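Side-chain contacts in bifunctional autolysin (Staphylococcus aureus subsp. aureus Mu50, PDB 6FXO), which cleaves bacterial cell-wall peptidoglycan, its family 73 glycoside hydrolase domain probably acting as an N-acetylglucosaminidase on the glycan strands: residues A[147-152]-A[180-185]; A[92-97]-A[171-176]; A[161-164]-A[168-171]; A[190-195]-A[206-211]. All coordinates share one frame; numbering follows the deposited sequence.

Overall arrangement
Contacts 1, 2 and 3 cluster together, with centres 13 to 14 Å apart, whereas contact 4 lies about 17 Å from contact 1 and about 30 Å from contact 3, centre to centre; all four fall within the lysozyme-clan family region. Contact 3 is nested within the loop that contact 1 closes, and the two touch: Phe182 CZ packs 3.4 Å from Tyr163 OH, and Ile149 CG1 3.8 Å from Trp169 CH2. Contact 2 shares Thr171 with contact 3 and involves the start of helix 172-180, whose far end leads into contact 1. Farther along the chain, contact 4 joins the two loops on either side of helix 195-200, without touching the other three.

Contact 1. Residues A[147-152]-A[180-185]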
loop_
_atom_site.group_PDB
_atom_site.type_symbol
_atom_site.label_atom_id
_atom_site.label_comp_id
_atom_site.label_asym_id
_atom_site.label_seq_id
_atom_site.Cartn_x
_atom_site.Cartn_y
_atom_site.Cartn_z
ATOM N N PHE A 147 0.881 3.492 13.543
ATOM C CA PHE A 147 1.566 3.685 12.263
ATOM C C PHE A 147 3.107 3.819 12.200
ATOM O O PHE A 147 3.630 4.171 11.150
ATOM C CB PHE A 147 0.923 4.843 11.477
ATOM C CG PHE A 147 -0.343 4.462 10.750
ATOM C CD1 PHE A 147 -1.577 4.840 11.236
ATOM C CD2 PHE A 147 -0.298 3.706 9.585
ATOM C CE1 PHE A 147 -2.744 4.472 10.578
ATOM C CE2 PHE A 147 -1.455 3.345 8.938
ATOM C CZ PHE A 147 -2.678 3.722 9.432
ATOM N N GLY A 148 3.817 3.567 13.298
ATOM C CA GLY A 148 5.251 3.674 13.300
ATOM C C GLY A 148 5.676 5.113 13.165
ATOM O O GLY A 148 6.807 5.343 12.755
ATOM N N ILE A 149 4.788 6.093 13.545
ATOM C CA ILE A 149 5.206 7.487 13.399
ATOM C C ILE A 149 6.455 7.799 14.209
ATOM O O ILE A 149 6.538 7.453 15.389
ATOM C CB ILE A 149 4.044 8.415 13.842
ATOM C CG1 ILE A 149 2.736 8.034 13.139
ATOM C CG2 ILE A 149 4.404 9.875 13.586
ATOM C CD1 ILE A 149 2.773 8.161 11.630
ATOM N N ALA A 150 7.411 8.497 13.555
ATOM C CA ALA A 150 8.678 8.891 14.163
ATOM C C ALA A 150 9.373 7.716 14.865
ATOM O O ALA A 150 10.023 7.909 15.888
ATOM C CB ALA A 150 8.449 10.037 15.142
ATOM N N ALA A 151 9.243 6.505 14.298
ATOM C CA ALA A 151 9.855 5.309 14.879
ATOM C C ALA A 151 11.041 4.667 14.150
ATOM O O ALA A 151 11.499 3.605 14.566
ATOM C CB ALA A 151 8.783 4.257 15.128
ATOM N N TYR A 152 11.540 5.292 13.084
ATOM C CA TYR A 152 12.668 4.731 12.345
ATOM C C TYR A 152 13.901 5.626 12.466
ATOM O O TYR A 152 14.435 6.072 11.451
ATOM C CB TYR A 152 12.283 4.569 10.852
ATOM C CG TYR A 152 11.143 3.610 10.556
ATOM C CD1 TYR A 152 9.818 4.017 10.648
ATOM C CD2 TYR A 152 11.394 2.306 10.151
ATOM C CE1 TYR A 152 8.773 3.154 10.343
ATOM C CE2 TYR A 152 10.356 1.435 9.840
ATOM C CZ TYR A 152 9.046 1.861 9.939
ATOM O OH TYR A 152 8.016 1.001 9.637
ATOM N N ALA A 180 -3.199 8.430 10.803
ATOM C CA ALA A 180 -3.600 8.382 9.419
ATOM C C ALA A 180 -3.203 9.457 8.475
ATOM O O ALA A 180 -2.926 9.108 7.337
ATOM C CB ALA A 180 -5.088 8.126 9.320
ATOM N N LYS A 181 -3.072 10.725 8.922
ATOM C CA LYS A 181 -2.694 11.750 7.967
ATOM C C LYS A 181 -1.371 11.449 7.310
ATOM O O LYS A 181 -1.191 11.780 6.150
ATOM C CB LYS A 181 -2.655 13.135 8.646
ATOM C CG LYS A 181 -1.308 13.540 9.234
ATOM N N PHE A 182 -0.478 10.784 8.033
ATOM C CA PHE A 182 0.838 10.436 7.527
ATOM C C PHE A 182 0.961 9.447 6.385
ATOM O O PHE A 182 1.944 9.489 5.643
ATOM C CB PHE A 182 1.754 10.039 8.682
ATOM C CG PHE A 182 2.231 11.246 9.453
ATOM C CD1 PHE A 182 1.779 11.490 10.732
ATOM C CD2 PHE A 182 3.128 12.136 8.888
ATOM C CE1 PHE A 182 2.214 12.605 11.438
ATOM C CE2 PHE A 182 3.558 13.250 9.594
ATOM C CZ PHE A 182 3.101 13.477 10.863
ATOM N N ILE A 183 -0.032 8.572 6.243
ATOM C CA ILE A 183 -0.032 7.560 5.185
ATOM C C ILE A 183 -0.489 8.032 3.805
ATOM O O ILE A 183 -1.572 8.607 3.640
ATOM C CB ILE A 183 -0.861 6.358 5.668
ATOM C CG1 ILE A 183 -0.486 6.020 7.123
ATOM C CG2 ILE A 183 -0.682 5.162 4.725
ATOM C CD1 ILE A 183 1.028 5.902 7.416
ATOM N N GLY A 184 0.353 7.747 2.814
ATOM C CA GLY A 184 0.092 8.116 1.440
ATOM C C GLY A 184 0.414 9.541 1.028
ATOM O O GLY A 184 0.143 9.881 -0.117
ATOM N N ASN A 185 0.998 10.399 1.906
ATOM C CA ASN A 185 1.265 11.756 1.416
ATOM C C ASN A 185 2.343 11.727 0.389
ATOM O O ASN A 185 2.217 12.280 -0.702
ATOM C CB ASN A 185 1.744 12.689 2.515
ATOM C CG ASN A 185 0.730 13.023 3.550
ATOM O OD1 ASN A 185 -0.088 13.927 3.357
ATOM N ND2 ASN A 185 0.740 12.368 4.691
#
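Phe147 and Ile183 form the closest meeting between the two loops, and it is a CH-pi contact. Ile183 CG1 lies over one face of the phenyl ring, 3.7 Å from its centroid and 27° off the normal, shifted toward the CD2-CE2 side. The terminal methyl continues along that side, with Ile183 CD1 3.4 Å from Phe147 CD2. This placement follows from the first torsion of Ile183 (chi1 -45°), which holds CG1 beside the backbone N and opposite the carbonyl carbon. Along the CD1-CE1 side of the ring, Phe147 CD1 comes obliquely to 4.0 Å from Ala180 N.

The second apolar pair is aliphatic on aromatic. Ile149 sends its CD1 methyl across Phe182 at about a right angle, 3.6 Å from Phe182 CD1 and just as near Phe182 CB. Polar bonding serves the loops internally: a type I turn from Ala180 to Ile183, closed by Ile183 N on Ala180 O at 3.1 Å, turns Phe182 and Ile183 toward the 147-152 loop.

Helix 106-116 flanks the hydrophobic seam, Leu109 touching both Phe147 and Ile183, while Ala180 rests on Ala98 and Tyr102 of helix 92-102, and helix 158-166 packs against Ile149 and Phe182.

Contact 2. Residues A[92-97]-A[171-176]; sequences GAAFNK and TVSKAI
Ile176 of helix 172-180 packs against Ala94 and Phe95 of helix 92-102, and these three buried residues make up the tight side of the contact. The two segments run nearly parallel, their axes 9.0 Å apart at closest approach and crossing at -21°. Ile176 uses both of its branches. The CG2 methyl stands over the centre of the Phe95 ring in a CH-pi contact, 4.2 Å from the centroid and only 9° off the normal; it also lies 3.8 Å from Ala94 O and 4.0 Å from Ala94 CB. The longer branch reaches out past the rim on the same side of the ring, with Ile176 CD1 3.7 Å from Phe95 CE2. With CG2 opposite the backbone N (chi1 -72°), both methyls thus meet one face. Phe95 continues into Leu109, Ile110 and Ala113 of helix 106-116.

Toward solvent the packing thins to a single pair, Ala94 CB against Ser173 OG at 3.5 Å. Farther out, Lys174 turns from the interface and forms a salt bridge with Asp170.

The chemistry is almost wholly apolar, with no polar bond between the segments: a methyl over a ring and an alanine small enough for a close approach, so shape and burial set how these helices fit.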
loop_
_atom_site.group_PDB
_atom_site.type_symbol
_atom_site.label_atom_id
_atom_site.label_comp_id
_atom_site.label_asym_id
_atom_site.label_seq_id
_atom_site.Cartn_x
_atom_site.Cartn_y
_atom_site.Cartn_z
ATOM N N GLY A 92 -13.356 -0.083 13.141
ATOM C CA GLY A 92 -13.239 -0.039 11.699
ATOM C C GLY A 92 -13.838 1.315 11.365
ATOM O O GLY A 92 -13.712 1.840 10.266
ATOM N N ALA A 93 -14.506 1.866 12.378
ATOM C CA ALA A 93 -15.167 3.126 12.354
ATOM C C ALA A 93 -14.122 4.159 12.427
ATOM O O ALA A 93 -14.190 5.145 11.703
ATOM C CB ALA A 93 -16.072 3.232 13.565
ATOM N N ALA A 94 -13.149 3.953 13.317
ATOM C CA ALA A 94 -12.113 4.971 13.389
ATOM C C ALA A 94 -11.386 4.953 12.062
ATOM O O ALA A 94 -10.907 5.981 11.577
ATOM C CB ALA A 94 -11.149 4.661 14.517
ATOM N N PHE A 95 -11.321 3.761 11.470
ATOM C CA PHE A 95 -10.657 3.610 10.194
ATOM C C PHE A 95 -11.433 4.177 9.043
ATOM O O PHE A 95 -10.838 4.809 8.178
ATOM C CB PHE A 95 -10.286 2.132 9.884
ATOM C CG PHE A 95 -8.920 1.663 10.349
ATOM C CD1 PHE A 95 -7.756 2.100 9.720
ATOM C CD2 PHE A 95 -8.796 0.810 11.430
ATOM C CE1 PHE A 95 -6.508 1.710 10.179
ATOM C CE2 PHE A 95 -7.545 0.411 11.880
ATOM C CZ PHE A 95 -6.415 0.863 11.256
ATOM N N ASN A 96 -12.784 3.996 9.032
ATOM C CA ASN A 96 -13.492 4.550 7.899
ATOM C C ASN A 96 -13.345 6.037 7.938
ATOM O O ASN A 96 -13.312 6.746 6.926
ATOM C CB ASN A 96 -14.945 4.124 7.976
ATOM C CG ASN A 96 -15.629 4.153 6.645
ATOM O OD1 ASN A 96 -16.305 5.148 6.358
ATOM N ND2 ASN A 96 -15.485 3.115 5.771
ATOM N N LYS A 97 -13.198 6.490 9.127
ATOM C CA LYS A 97 -13.042 7.912 9.409
ATOM C C LYS A 97 -11.734 8.409 8.870
ATOM O O LYS A 97 -11.729 9.447 8.209
ATOM C CB LYS A 97 -13.129 8.186 10.926
ATOM C CG LYS A 97 -13.654 9.578 11.305
ATOM C CD LYS A 97 -13.021 10.104 12.615
ATOM C CE LYS A 97 -13.578 11.445 13.063
ATOM N NZ LYS A 97 -12.830 12.039 14.222
ATOM N N THR A 171 -5.824 6.820 23.269
ATOM C CA THR A 171 -6.729 5.708 22.997
ATOM C C THR A 171 -6.499 5.209 21.581
ATOM O O THR A 171 -5.993 5.950 20.741
ATOM C CB THR A 171 -8.183 6.166 23.155
ATOM O OG1 THR A 171 -8.283 7.026 24.289
ATOM C CG2 THR A 171 -9.137 4.998 23.325
ATOM N N VAL A 172 -6.894 3.963 21.311
ATOM C CA VAL A 172 -6.704 3.405 19.975
ATOM C C VAL A 172 -7.427 4.076 18.801
ATOM O O VAL A 172 -6.842 4.171 17.725
ATOM C CB VAL A 172 -7.011 1.893 20.017
ATOM C CG1 VAL A 172 -6.596 1.225 18.710
ATOM C CG2 VAL A 172 -6.315 1.237 21.204
ATOM N N SER A 173 -8.674 4.551 18.987
ATOM C CA SER A 173 -9.340 5.186 17.850
ATOM C C SER A 173 -8.604 6.444 17.458
ATOM O O SER A 173 -8.577 6.833 16.293
ATOM C CB SER A 173 -10.791 5.513 18.196
ATOM O OG SER A 173 -11.305 6.573 17.404
ATOM N N LYS A 174 -8.005 7.057 18.465
ATOM C CA LYS A 174 -7.226 8.286 18.406
ATOM C C LYS A 174 -5.879 8.092 17.726
ATOM O O LYS A 174 -5.517 8.917 16.889
ATOM C CB LYS A 174 -7.018 8.866 19.825
ATOM C CG LYS A 174 -8.248 9.554 20.434
ATOM C CD LYS A 174 -8.041 9.958 21.916
ATOM C CE LYS A 174 -9.233 10.700 22.501
ATOM N NZ LYS A 174 -9.056 11.071 23.940
ATOM N N ALA A 175 -5.118 7.021 18.078
ATOM C CA ALA A 175 -3.845 6.870 17.402
ATOM C C ALA A 175 -4.140 6.678 15.931
ATOM O O ALA A 175 -3.390 7.124 15.062
ATOM C CB ALA A 175 -3.092 5.674 17.951
ATOM N N ILE A 176 -5.254 6.010 15.649
ATOM C CA ILE A 176 -5.606 5.798 14.263
ATOM C C ILE A 176 -5.936 7.100 13.538
ATOM O O ILE A 176 -5.520 7.280 12.386
ATOM C CB ILE A 176 -6.829 4.851 14.221
ATOM C CG1 ILE A 176 -6.393 3.465 14.601
ATOM C CG2 ILE A 176 -7.525 4.887 12.845
ATOM C CD1 ILE A 176 -7.507 2.434 14.951
#

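Contact 3. Residues A[161-164]-A[168-171]; sequences IKYA and GWDT
Trp169, Ala164 and Tyr163 build a compact helix-loop-helix connection, in which the short loop after helix 158-166 folds back on the last turn of that helix before helix 172-180 begins. Trp169 sits at the centre of an inverse gamma turn, closed by the bond from Asp170 N to Gly168 O at 2.7 Å. The preceding Gly168 has a positive phi (73°), a backbone shape that glycine adopts readily.

The indole reaches back to the helix. Its CG stands beside the backbone N, opposite the carbonyl carbon (chi1 -51°), and the six-membered ring is thereby brought to the last turn of helix 158-166. Trp169 CE3 touches Ala164 CB at 3.4 Å and comes slightly nearer to Ala164 CA, at 3.3 Å, so the small side chain and its backbone carbon together meet the CE3 corner of the indole. Farther out, Trp169 CH2 meets Tyr163 CD2 at 3.6 Å. The phenol and indole planes are inclined by 36°, with the centroids of the phenol and the six-membered indole ring 5.5 Å apart, an oblique pairing.

Trp169 also bonds through its backbone to His144, and its side chain touches Asn145. Asp170, whose side chain starts away from the helix, accepts a hydrogen bond from Thr171 OG1 on its OD2, met from above the carboxylate plane. The loop is tied directly to the helix by Trp169 N, which donates to Ala164 O at 3.0 Å, in the carbonyl plane.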
loop_
_atom_site.group_PDB
_atom_site.type_symbol
_atom_site.label_atom_id
_atom_site.label_comp_id
_atom_site.label_asym_id
_atom_site.label_seq_id
_atom_site.Cartn_x
_atom_site.Cartn_y
_atom_site.Cartn_z
ATOM N N ILE A 161 6.598 6.494 21.473
ATOM C CA ILE A 161 5.607 6.630 22.537
ATOM C C ILE A 161 5.457 8.104 22.852
ATOM O O ILE A 161 4.383 8.589 23.202
ATOM C CB ILE A 161 6.067 5.810 23.774
ATOM C CG1 ILE A 161 5.849 4.305 23.538
ATOM C CG2 ILE A 161 5.368 6.285 25.044
ATOM C CD1 ILE A 161 4.384 3.883 23.426
ATOM N N LYS A 162 6.577 8.797 22.700
ATOM C CA LYS A 162 6.780 10.224 22.919
ATOM C C LYS A 162 5.986 11.094 21.964
ATOM O O LYS A 162 5.539 12.178 22.335
ATOM C CB LYS A 162 8.281 10.519 22.735
ATOM C CG LYS A 162 8.884 11.647 23.560
ATOM C CD LYS A 162 10.357 11.824 23.152
ATOM C CE LYS A 162 11.091 12.929 23.874
ATOM N NZ LYS A 162 12.497 13.062 23.393
ATOM N N TYR A 163 5.809 10.609 20.735
ATOM C CA TYR A 163 5.071 11.349 19.724
ATOM C C TYR A 163 3.617 11.192 20.012
ATOM O O TYR A 163 2.846 12.151 19.982
ATOM C CB TYR A 163 5.400 10.797 18.338
ATOM C CG TYR A 163 5.036 11.737 17.217
ATOM C CD1 TYR A 163 6.012 12.434 16.526
ATOM C CD2 TYR A 163 3.716 11.917 16.835
ATOM C CE1 TYR A 163 5.685 13.286 15.478
ATOM C CE2 TYR A 163 3.374 12.765 15.792
ATOM C CZ TYR A 163 4.364 13.449 15.114
ATOM O OH TYR A 163 4.026 14.282 14.076
ATOM N N ALA A 164 3.249 9.955 20.291
ATOM C CA ALA A 164 1.882 9.611 20.599
ATOM C C ALA A 164 1.439 10.303 21.852
ATOM O O ALA A 164 0.275 10.677 21.963
ATOM C CB ALA A 164 1.760 8.113 20.771
ATOM N N GLY A 168 -1.843 13.481 22.037
ATOM C CA GLY A 168 -3.035 12.978 22.684
ATOM C C GLY A 168 -3.523 11.608 22.247
ATOM O O GLY A 168 -4.694 11.324 22.469
ATOM N N TRP A 169 -2.665 10.740 21.633
ATOM C CA TRP A 169 -3.149 9.427 21.228
ATOM C C TRP A 169 -3.203 8.482 22.408
ATOM O O TRP A 169 -2.556 7.448 22.446
ATOM C CB TRP A 169 -2.314 8.846 20.064
ATOM C CG TRP A 169 -2.082 9.748 18.830
ATOM C CD1 TRP A 169 -2.879 10.760 18.357
ATOM C CD2 TRP A 169 -0.978 9.658 17.918
ATOM N NE1 TRP A 169 -2.335 11.296 17.225
ATOM C CE2 TRP A 169 -1.170 10.636 16.927
ATOM C CE3 TRP A 169 0.154 8.841 17.842
ATOM C CZ2 TRP A 169 -0.271 10.825 15.874
ATOM C CZ3 TRP A 169 1.041 9.025 16.804
ATOM C CH2 TRP A 169 0.826 10.004 15.835
ATOM N N ASP A 170 -4.031 8.860 23.363
ATOM C CA ASP A 170 -4.283 8.145 24.615
ATOM C C ASP A 170 -5.201 6.940 24.443
ATOM O O ASP A 170 -5.337 6.129 25.359
ATOM C CB ASP A 170 -4.839 9.105 25.691
ATOM C CG ASP A 170 -6.107 9.853 25.313
ATOM O OD1 ASP A 170 -5.998 10.993 24.814
ATOM O OD2 ASP A 170 -7.205 9.305 25.526
ATOM N N THR A 171 -5.824 6.820 23.269
ATOM C CA THR A 171 -6.729 5.708 22.997
ATOM C C THR A 171 -6.499 5.209 21.581
ATOM O O THR A 171 -5.993 5.950 20.741
ATOM C CB THR A 171 -8.183 6.166 23.155
ATOM O OG1 THR A 171 -8.283 7.026 24.289
ATOM C CG2 THR A 171 -9.137 4.998 23.325
#

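Contact 4. Residues A[190-195]-A[206-211]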
loop_
_atom_site.group_PDB
_atom_site.type_symbol
_atom_site.label_atom_id
_atom_site.label_comp_id
_atom_site.label_asym_id
_atom_site.label_seq_id
_atom_site.Cartn_x
_atom_site.Cartn_y
_atom_site.Cartn_z
ATOM N N ALA A 190 1.267 12.286 -4.385
ATOM C CA ALA A 190 2.221 12.903 -5.308
ATOM C C ALA A 190 1.969 12.288 -6.666
ATOM O O ALA A 190 2.780 12.355 -7.584
ATOM C CB ALA A 190 3.641 12.607 -4.866
ATOM N N GLY A 191 0.822 11.672 -6.762
ATOM C CA GLY A 191 0.388 11.007 -7.993
ATOM C C GLY A 191 0.646 9.517 -8.185
ATOM O O GLY A 191 0.154 8.913 -9.159
ATOM N N GLN A 192 1.423 8.880 -7.306
ATOM C CA GLN A 192 1.589 7.460 -7.583
ATOM C C GLN A 192 0.505 6.749 -6.791
ATOM O O GLN A 192 0.771 6.251 -5.697
ATOM C CB GLN A 192 3.006 7.064 -7.227
ATOM C CG GLN A 192 3.915 7.516 -8.356
ATOM C CD GLN A 192 5.379 7.517 -8.009
ATOM O OE1 GLN A 192 5.897 8.506 -7.468
ATOM N NE2 GLN A 192 6.078 6.420 -8.350
ATOM N N ASN A 193 -0.729 6.747 -7.350
ATOM C CA ASN A 193 -1.874 6.121 -6.690
ATOM C C ASN A 193 -2.209 4.650 -6.833
ATOM O O ASN A 193 -3.297 4.264 -6.438
ATOM C CB ASN A 193 -3.153 6.933 -6.852
ATOM C CG ASN A 193 -3.409 7.568 -8.178
ATOM O OD1 ASN A 193 -3.371 6.915 -9.220
ATOM N ND2 ASN A 193 -3.850 8.825 -8.224
ATOM N N THR A 194 -1.354 3.857 -7.443
ATOM C CA THR A 194 -1.649 2.443 -7.575
ATOM C C THR A 194 -0.326 1.829 -7.359
ATOM O O THR A 194 0.676 2.482 -7.650
ATOM C CB THR A 194 -2.064 2.061 -8.978
ATOM O OG1 THR A 194 -1.099 2.626 -9.878
ATOM C CG2 THR A 194 -3.452 2.476 -9.299
ATOM N N LEU A 195 -0.300 0.586 -6.923
ATOM C CA LEU A 195 1.018 -0.027 -6.711
ATOM C C LEU A 195 1.904 -0.062 -8.029
ATOM O O LEU A 195 3.085 -0.114 -7.928
ATOM C CB LEU A 195 0.943 -1.467 -6.101
ATOM C CG LEU A 195 -0.010 -1.695 -4.871
ATOM C CD1 LEU A 195 -0.390 -3.105 -4.725
ATOM C CD2 LEU A 195 0.565 -1.154 -3.581
ATOM N N GLY A 206 11.425 5.771 -14.290
ATOM C CA GLY A 206 12.741 5.795 -13.708
ATOM C C GLY A 206 12.779 6.843 -12.617
ATOM O O GLY A 206 13.814 7.013 -11.985
ATOM N N THR A 207 11.628 7.516 -12.363
ATOM C CA THR A 207 11.561 8.544 -11.349
ATOM C C THR A 207 10.653 8.194 -10.203
ATOM O O THR A 207 9.637 7.538 -10.366
ATOM C CB THR A 207 11.179 9.880 -12.002
ATOM O OG1 THR A 207 12.116 10.159 -13.048
ATOM C CG2 THR A 207 11.162 11.028 -11.009
ATOM N N HIS A 208 11.078 8.614 -9.032
ATOM C CA HIS A 208 10.413 8.415 -7.760
ATOM C C HIS A 208 9.882 7.006 -7.472
ATOM O O HIS A 208 8.858 6.841 -6.798
ATOM C CB HIS A 208 9.324 9.476 -7.534
ATOM C CG HIS A 208 9.201 9.822 -6.092
ATOM N ND1 HIS A 208 8.078 9.495 -5.358
ATOM C CD2 HIS A 208 10.122 10.294 -5.210
ATOM C CE1 HIS A 208 8.323 9.753 -4.074
ATOM N NE2 HIS A 208 9.552 10.238 -3.961
ATOM N N GLN A 209 10.563 5.986 -7.995
ATOM C CA GLN A 209 10.111 4.629 -7.756
ATOM C C GLN A 209 10.341 4.052 -6.360
ATOM O O GLN A 209 11.373 4.264 -5.739
ATOM C CB GLN A 209 10.622 3.696 -8.846
ATOM C CG GLN A 209 10.394 4.292 -10.220
ATOM C CD GLN A 209 10.892 3.353 -11.290
ATOM O OE1 GLN A 209 11.875 2.620 -11.121
ATOM N NE2 GLN A 209 10.257 3.370 -12.405
ATOM N N TYR A 210 9.359 3.293 -5.897
ATOM C CA TYR A 210 9.428 2.674 -4.595
ATOM C C TYR A 210 10.466 1.582 -4.280
ATOM O O TYR A 210 10.826 1.521 -3.135
ATOM C CB TYR A 210 8.039 2.146 -4.213
ATOM C CG TYR A 210 7.738 2.194 -2.734
ATOM C CD1 TYR A 210 8.091 1.142 -1.897
ATOM C CD2 TYR A 210 7.062 3.266 -2.175
ATOM C CE1 TYR A 210 7.775 1.161 -0.556
ATOM C CE2 TYR A 210 6.747 3.294 -0.821
ATOM C CZ TYR A 210 7.110 2.236 -0.014
ATOM O OH TYR A 210 6.821 2.226 1.332
ATOM N N ALA A 211 10.947 0.737 -5.239
ATOM C CA ALA A 211 11.921 -0.277 -4.874
ATOM C C ALA A 211 12.507 -0.901 -6.112
ATOM O O ALA A 211 11.936 -0.781 -7.194
ATOM C CB ALA A 211 11.265 -1.355 -4.020
#
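An inverse gamma turn centred on Gln192 is the starting point of a pair of hydrogen bonds, from one glutamine amide to the side chain and backbone of His208, that joins the loops flanking helix 195-200. Both polar atoms of the Gln192 amide bond to His208. His208 ND1 donates to Gln192 OE1 at 3.2 Å; the oxygen lies in the plane of the imidazole, at its edge, and the donor is tilted 19° from the plane of the carbonyl it approaches. Gln192 NE2 in turn donates to His208 O, also at 3.2 Å. Here the acceptor lies close to the amide plane of Gln192, but the nitrogen sits above the plane of the His208 carbonyl, 61° out of it, a less favourable approach for the oxygen.

The chain of Gln192 runs extended beyond CG, which carries the amide across to the 206-211 loop, and the amide and imidazole planes are turned 66° from each other. The stronger polar partner of Gln192 lies outside the two loops: Lys197 O, which also accepts from NE2. Three bonds therefore hold the buried amide and fix which of its ends is oxygen and which is nitrogen. The ND1 bond likewise restrains the rotation of the His208 ring, which is itself stacked on Tyr187.

Around this pairing, Tyr210 stacks on Trp216 and meets Tyr187 edge-to-face. Within the lysozyme-clan domain the amide thus joins the loops on either side of helix 195-200, an N-capped helix whose first turn receives Thr194 OG1 at Lys197 N, just after the inverse gamma turn at Gln192.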